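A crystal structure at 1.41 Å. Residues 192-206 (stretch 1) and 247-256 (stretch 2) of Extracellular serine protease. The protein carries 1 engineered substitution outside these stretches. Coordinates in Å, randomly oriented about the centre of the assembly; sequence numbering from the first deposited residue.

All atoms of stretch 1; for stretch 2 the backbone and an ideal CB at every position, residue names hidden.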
# COMPACT_ATOMS: atom_id res chain seq x y z
N ASP A 192 13.27 -9.21 7.86
CA ASP A 192 12.01 -9.66 7.26
C ASP A 192 11.66 -8.80 6.05
O ASP A 192 11.23 -9.32 5.02
CB ASP A 192 10.86 -9.71 8.29
CG ASP A 192 10.35 -8.34 8.67
OD1 ASP A 192 11.10 -7.59 9.33
OD2 ASP A 192 9.20 -8.01 8.30
N GLN A 193 11.86 -7.49 6.17
CA GLN A 193 11.55 -6.56 5.09
C GLN A 193 12.57 -6.64 3.96
O GLN A 193 12.19 -6.59 2.79
CB GLN A 193 11.47 -5.13 5.61
CG GLN A 193 10.39 -4.94 6.66
CD GLN A 193 10.32 -3.52 7.14
OE1 GLN A 193 9.73 -2.67 6.48
NE2 GLN A 193 10.94 -3.24 8.29
N SER A 194 13.84 -6.77 4.31
CA SER A 194 14.90 -6.94 3.31
C SER A 194 14.65 -8.19 2.47
O SER A 194 14.78 -8.16 1.25
CB SER A 194 16.27 -7.00 3.98
OG SER A 194 17.30 -7.21 3.03
N GLN A 195 14.27 -9.28 3.13
CA GLN A 195 14.02 -10.54 2.43
C GLN A 195 12.88 -10.40 1.43
O GLN A 195 12.98 -10.87 0.30
CB GLN A 195 13.74 -11.66 3.43
CG GLN A 195 13.57 -13.02 2.79
CD GLN A 195 13.41 -14.13 3.80
OE1 GLN A 195 12.51 -14.08 4.63
NE2 GLN A 195 14.26 -15.14 3.73
N LEU A 196 11.80 -9.74 1.84
CA LEU A 196 10.68 -9.55 0.92
C LEU A 196 11.02 -8.55 -0.20
O LEU A 196 10.66 -8.77 -1.35
CB LEU A 196 9.40 -9.16 1.67
CG LEU A 196 8.81 -10.31 2.50
CD1 LEU A 196 7.73 -9.81 3.44
CD2 LEU A 196 8.26 -11.42 1.60
N ASP A 197 11.75 -7.48 0.13
CA ASP A 197 12.18 -6.54 -0.90
C ASP A 197 13.03 -7.23 -1.96
O ASP A 197 12.86 -6.98 -3.15
CB ASP A 197 12.94 -5.36 -0.31
CG ASP A 197 12.03 -4.34 0.36
OD1 ASP A 197 10.79 -4.52 0.38
OD2 ASP A 197 12.57 -3.33 0.86
N ARG A 198 13.92 -8.12 -1.53
CA ARG A 198 14.78 -8.84 -2.47
C ARG A 198 13.96 -9.77 -3.35
O ARG A 198 14.21 -9.88 -4.56
CB ARG A 198 15.87 -9.61 -1.71
CG ARG A 198 16.93 -8.70 -1.11
CD ARG A 198 17.81 -9.44 -0.13
NE ARG A 198 18.70 -8.53 0.58
CZ ARG A 198 19.63 -8.92 1.45
NH1 ARG A 198 19.79 -10.21 1.73
NH2 ARG A 198 20.39 -8.02 2.05
N LEU A 199 12.96 -10.43 -2.75
CA LEU A 199 12.06 -11.27 -3.52
C LEU A 199 11.29 -10.45 -4.56
O LEU A 199 11.17 -10.85 -5.72
CB LEU A 199 11.08 -12.00 -2.60
CG LEU A 199 9.99 -12.82 -3.27
CD1 LEU A 199 10.58 -13.97 -4.08
CD2 LEU A 199 8.98 -13.32 -2.24
N PHE A 200 10.75 -9.32 -4.12
CA PHE A 200 9.95 -8.48 -5.02
C PHE A 200 10.82 -7.98 -6.17
O PHE A 200 10.35 -7.88 -7.30
CB PHE A 200 9.35 -7.28 -4.29
CG PHE A 200 8.16 -7.58 -3.37
CD1 PHE A 200 8.00 -8.79 -2.69
CD2 PHE A 200 7.24 -6.57 -3.14
CE1 PHE A 200 6.91 -8.97 -1.83
CE2 PHE A 200 6.16 -6.74 -2.29
CZ PHE A 200 6.00 -7.93 -1.61
N GLU A 201 12.08 -7.64 -5.88
CA GLU A 201 13.01 -7.19 -6.92
C GLU A 201 13.21 -8.29 -7.96
O GLU A 201 13.11 -8.05 -9.16
CB GLU A 201 14.34 -6.77 -6.31
CG GLU A 201 15.39 -6.43 -7.37
CD GLU A 201 16.66 -5.81 -6.81
OE1 GLU A 201 16.77 -5.60 -5.58
OE2 GLU A 201 17.57 -5.54 -7.62
N GLN A 202 13.47 -9.51 -7.49
CA GLN A 202 13.72 -10.62 -8.41
C GLN A 202 12.49 -10.93 -9.26
O GLN A 202 12.59 -11.21 -10.45
CB GLN A 202 14.17 -11.85 -7.64
CG GLN A 202 15.57 -11.70 -7.10
CD GLN A 202 16.57 -11.22 -8.17
OE1 GLN A 202 16.60 -11.74 -9.30
NE2 GLN A 202 17.39 -10.23 -7.82
N GLN A 203 11.32 -10.87 -8.63
CA GLN A 203 10.07 -11.15 -9.30
C GLN A 203 9.66 -10.06 -10.29
O GLN A 203 9.05 -10.34 -11.32
CB GLN A 203 8.97 -11.36 -8.27
CG GLN A 203 9.04 -12.75 -7.61
CD GLN A 203 8.59 -13.85 -8.56
OE1 GLN A 203 9.42 -14.51 -9.20
NE2 GLN A 203 7.29 -14.01 -8.69
N THR A 204 9.99 -8.81 -9.97
CA THR A 204 9.66 -7.70 -10.86
C THR A 204 10.56 -7.68 -12.10
O THR A 204 10.07 -7.50 -13.22
CB THR A 204 9.76 -6.34 -10.13
OG1 THR A 204 8.83 -6.30 -9.04
CG2 THR A 204 9.46 -5.18 -11.08
N LEU A 205 11.86 -7.87 -11.89
CA LEU A 205 12.84 -7.66 -12.97
C LEU A 205 13.12 -8.84 -13.90
O LEU A 205 13.91 -8.71 -14.83
CB LEU A 205 14.14 -7.08 -12.40
CG LEU A 205 13.98 -5.69 -11.76
CD1 LEU A 205 15.31 -5.20 -11.22
CD2 LEU A 205 13.34 -4.65 -12.69
N LYS A 206 12.45 -9.96 -13.71
CA LYS A 206 12.70 -11.12 -14.57
C LYS A 206 11.90 -11.04 -15.86
O LYS A 206 11.06 -10.17 -16.04
CB LYS A 206 12.34 -12.39 -13.82
CG LYS A 206 10.89 -12.41 -13.41
CD LYS A 206 10.54 -13.66 -12.67
CE LYS A 206 9.04 -13.73 -12.55
NZ LYS A 206 8.56 -15.02 -11.99
N UNK A 247 3.99 3.56 6.25
CA UNK A 247 4.16 2.11 6.23
C UNK A 247 5.43 1.82 5.43
O UNK A 247 5.47 2.13 4.23
CB UNK A 247 2.94 1.40 5.63
N UNK A 248 6.47 1.27 6.08
CA UNK A 248 7.76 1.06 5.39
C UNK A 248 7.68 0.31 4.05
O UNK A 248 8.45 0.60 3.13
CB UNK A 248 8.70 0.29 6.32
N UNK A 249 6.75 -0.63 3.92
CA UNK A 249 6.64 -1.40 2.69
C UNK A 249 6.23 -0.54 1.50
O UNK A 249 6.52 -0.87 0.35
CB UNK A 249 5.63 -2.54 2.88
N UNK A 250 5.55 0.57 1.78
CA UNK A 250 5.03 1.41 0.70
C UNK A 250 6.08 2.24 -0.00
O UNK A 250 5.78 2.90 -0.99
CB UNK A 250 3.95 2.34 1.25
N UNK A 251 7.32 2.22 0.50
CA UNK A 251 8.42 2.97 -0.14
C UNK A 251 9.48 2.05 -0.76
O UNK A 251 10.58 2.50 -1.05
CB UNK A 251 9.09 3.89 0.88
N UNK A 252 9.13 0.78 -0.98
CA UNK A 252 10.11 -0.17 -1.48
C UNK A 252 10.30 -0.19 -2.99
O UNK A 252 11.06 -1.03 -3.49
CB UNK A 252 9.71 -1.57 -1.02
N UNK A 253 9.63 0.72 -3.69
CA UNK A 253 9.69 0.83 -5.16
C UNK A 253 8.97 -0.29 -5.90
O UNK A 253 8.21 -0.02 -6.82
CB UNK A 253 11.15 0.86 -5.61
N UNK A 254 9.21 -1.54 -5.51
CA UNK A 254 8.60 -2.69 -6.19
C UNK A 254 7.08 -2.66 -6.05
O UNK A 254 6.37 -3.09 -6.97
CB UNK A 254 9.15 -4.00 -5.63
N UNK A 255 6.57 -2.11 -4.95
CA UNK A 255 5.14 -1.90 -4.80
C UNK A 255 4.67 -0.71 -5.60
O UNK A 255 5.23 0.40 -5.45
CB UNK A 255 4.78 -1.71 -3.33
N UNK A 256 3.66 -0.93 -6.44
CA UNK A 256 2.93 0.15 -7.07
C UNK A 256 1.81 0.52 -6.10
O UNK A 256 0.84 -0.23 -5.95
CB UNK A 256 2.39 -0.25 -8.45

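Position 247 has nothing of the helix within 5.5 Å of its ideal CB, so stretch 1 barely constrains it. It is Asp247, whose OD1 accepts a hydrogen bond from the backbone N of 249 (3.0 Å) and steadies the turn that follows.

At position 248, phi/psi of -52/-33 suits a 3-10 start and also a proline. CA-to-CB points toward the helix, and the ideal CB lies a tight 3.1 Å from Gln193 OE1, so a compact side chain fits best: alanine, serine or proline. The residue is Pro248; its CB packs 3.2 Å from Gln193 OE1, while its ring takes the C-gamma endo pucker.

Position 249 points sideways, with Gln193 OE1 5.5 Å from the ideal CB; many small or polar residues would do. Ser249 sits here, and little of it is covered by the helix. Positions 250 and 251 are out of reach, and stretch 1 cannot choose for them. They are Asn250 and Ser251, the latter donating from OG to Pro248 O (3.1 Å).

Position 252 turns toward the helix, and its ideal CB is 3.4 Å from Asp197 OD1. A carboxylate so near asks for a donor on a short arm: serine, threonine or asparagine are plausible, an acid is not. Asn252 answers, with chi1 near 74° (p), its ND2 donating to Asp197 OD1 at 3.1 Å and 162°. Its OD1 takes the backbone N of 255 (2.9 Å), so one amide ties the helix to its own loop.

Position 253, with phi/psi of 72/-47, is a gamma-turn-like bend, easiest for glycine though other residues can take it, and no helix atom is near its ideal CB. It is Phe253, making no contact with stretch 1.

Position 254 faces the helix squarely: its ideal CB is 3.5 Å from Phe200 CB and 4.1 Å from Thr204 OG1. Beyond it runs a groove along Asp197, Glu201 and Leu205, inviting a long apolar or aromatic side chain; leucine, methionine, phenylalanine or tryptophan could enter. Trp254 fills it with the largest buried area of the contact. Glu201 CA lies 3.7 Å from the centroid of the Trp254 six-membered ring, over the face, a CH-pi contact, and Leu205 CD1 lies 3.8 Å from Trp254 CH2. The indole still needs a polar partner: Trp254 NE1 donates to a water (2.9 Å), which in turn donates to Glu201 OE1 (2.8 Å).

CA-to-CB at position 255 is sideways, and its ideal CB is 5.3 Å from Phe200 CE2. The space beside the ring edge would admit asparagine, aspartate, leucine or valine. Asn255 brings OD1 to 3.4 Å from Phe200 CE2, at the ring edge, while ND2 donates to Ser249 O (2.9 Å). Position 256, in the strand, is out of reach; it is Leu256.

Stretch 2 (247-256) DPSNSNFWNL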
# COMPACT_ATOMS: atom_id res chain seq x y z
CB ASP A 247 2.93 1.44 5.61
CG ASP A 247 3.10 -0.07 5.41
OD1 ASP A 247 4.22 -0.61 5.58
OD2 ASP A 247 2.08 -0.70 5.07
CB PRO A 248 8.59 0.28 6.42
CG PRO A 248 7.61 -0.30 7.37
CD PRO A 248 6.49 0.69 7.45
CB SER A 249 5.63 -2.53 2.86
OG SER A 249 6.04 -3.39 3.90
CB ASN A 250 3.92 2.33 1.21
CG ASN A 250 2.67 1.57 1.60
OD1 ASN A 250 2.52 0.38 1.30
ND2 ASN A 250 1.76 2.27 2.28
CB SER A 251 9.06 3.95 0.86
OG SER A 251 9.53 3.25 2.00
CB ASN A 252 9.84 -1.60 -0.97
CG ASN A 252 8.66 -2.25 -1.65
OD1 ASN A 252 7.94 -1.63 -2.42
ND2 ASN A 252 8.47 -3.53 -1.37
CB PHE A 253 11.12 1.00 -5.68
CG PHE A 253 11.21 1.08 -7.18
CD1 PHE A 253 10.76 2.23 -7.84
CD2 PHE A 253 11.73 0.02 -7.93
CE1 PHE A 253 10.85 2.33 -9.22
CE2 PHE A 253 11.80 0.11 -9.31
CZ PHE A 253 11.38 1.26 -9.96
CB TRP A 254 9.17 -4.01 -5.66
CG TRP A 254 10.66 -3.93 -5.57
CD1 TRP A 254 11.42 -3.92 -4.43
CD2 TRP A 254 11.58 -3.70 -6.66
NE1 TRP A 254 12.75 -3.76 -4.75
CE2 TRP A 254 12.88 -3.61 -6.10
CE3 TRP A 254 11.43 -3.59 -8.05
CZ2 TRP A 254 14.02 -3.41 -6.89
CZ3 TRP A 254 12.58 -3.41 -8.84
CH2 TRP A 254 13.84 -3.31 -8.26
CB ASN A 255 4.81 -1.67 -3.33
CG ASN A 255 4.71 -2.94 -2.54
OD1 ASN A 255 4.28 -3.96 -3.07
ND2 ASN A 255 5.10 -2.89 -1.26
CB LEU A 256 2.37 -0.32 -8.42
CG LEU A 256 1.83 0.75 -9.39
CD1 LEU A 256 1.60 0.16 -10.77
CD2 LEU A 256 0.54 1.36 -8.86
O HOH W 1 15.37 -4.19 -3.57
O HOH W 2 6.40 -4.72 -9.17
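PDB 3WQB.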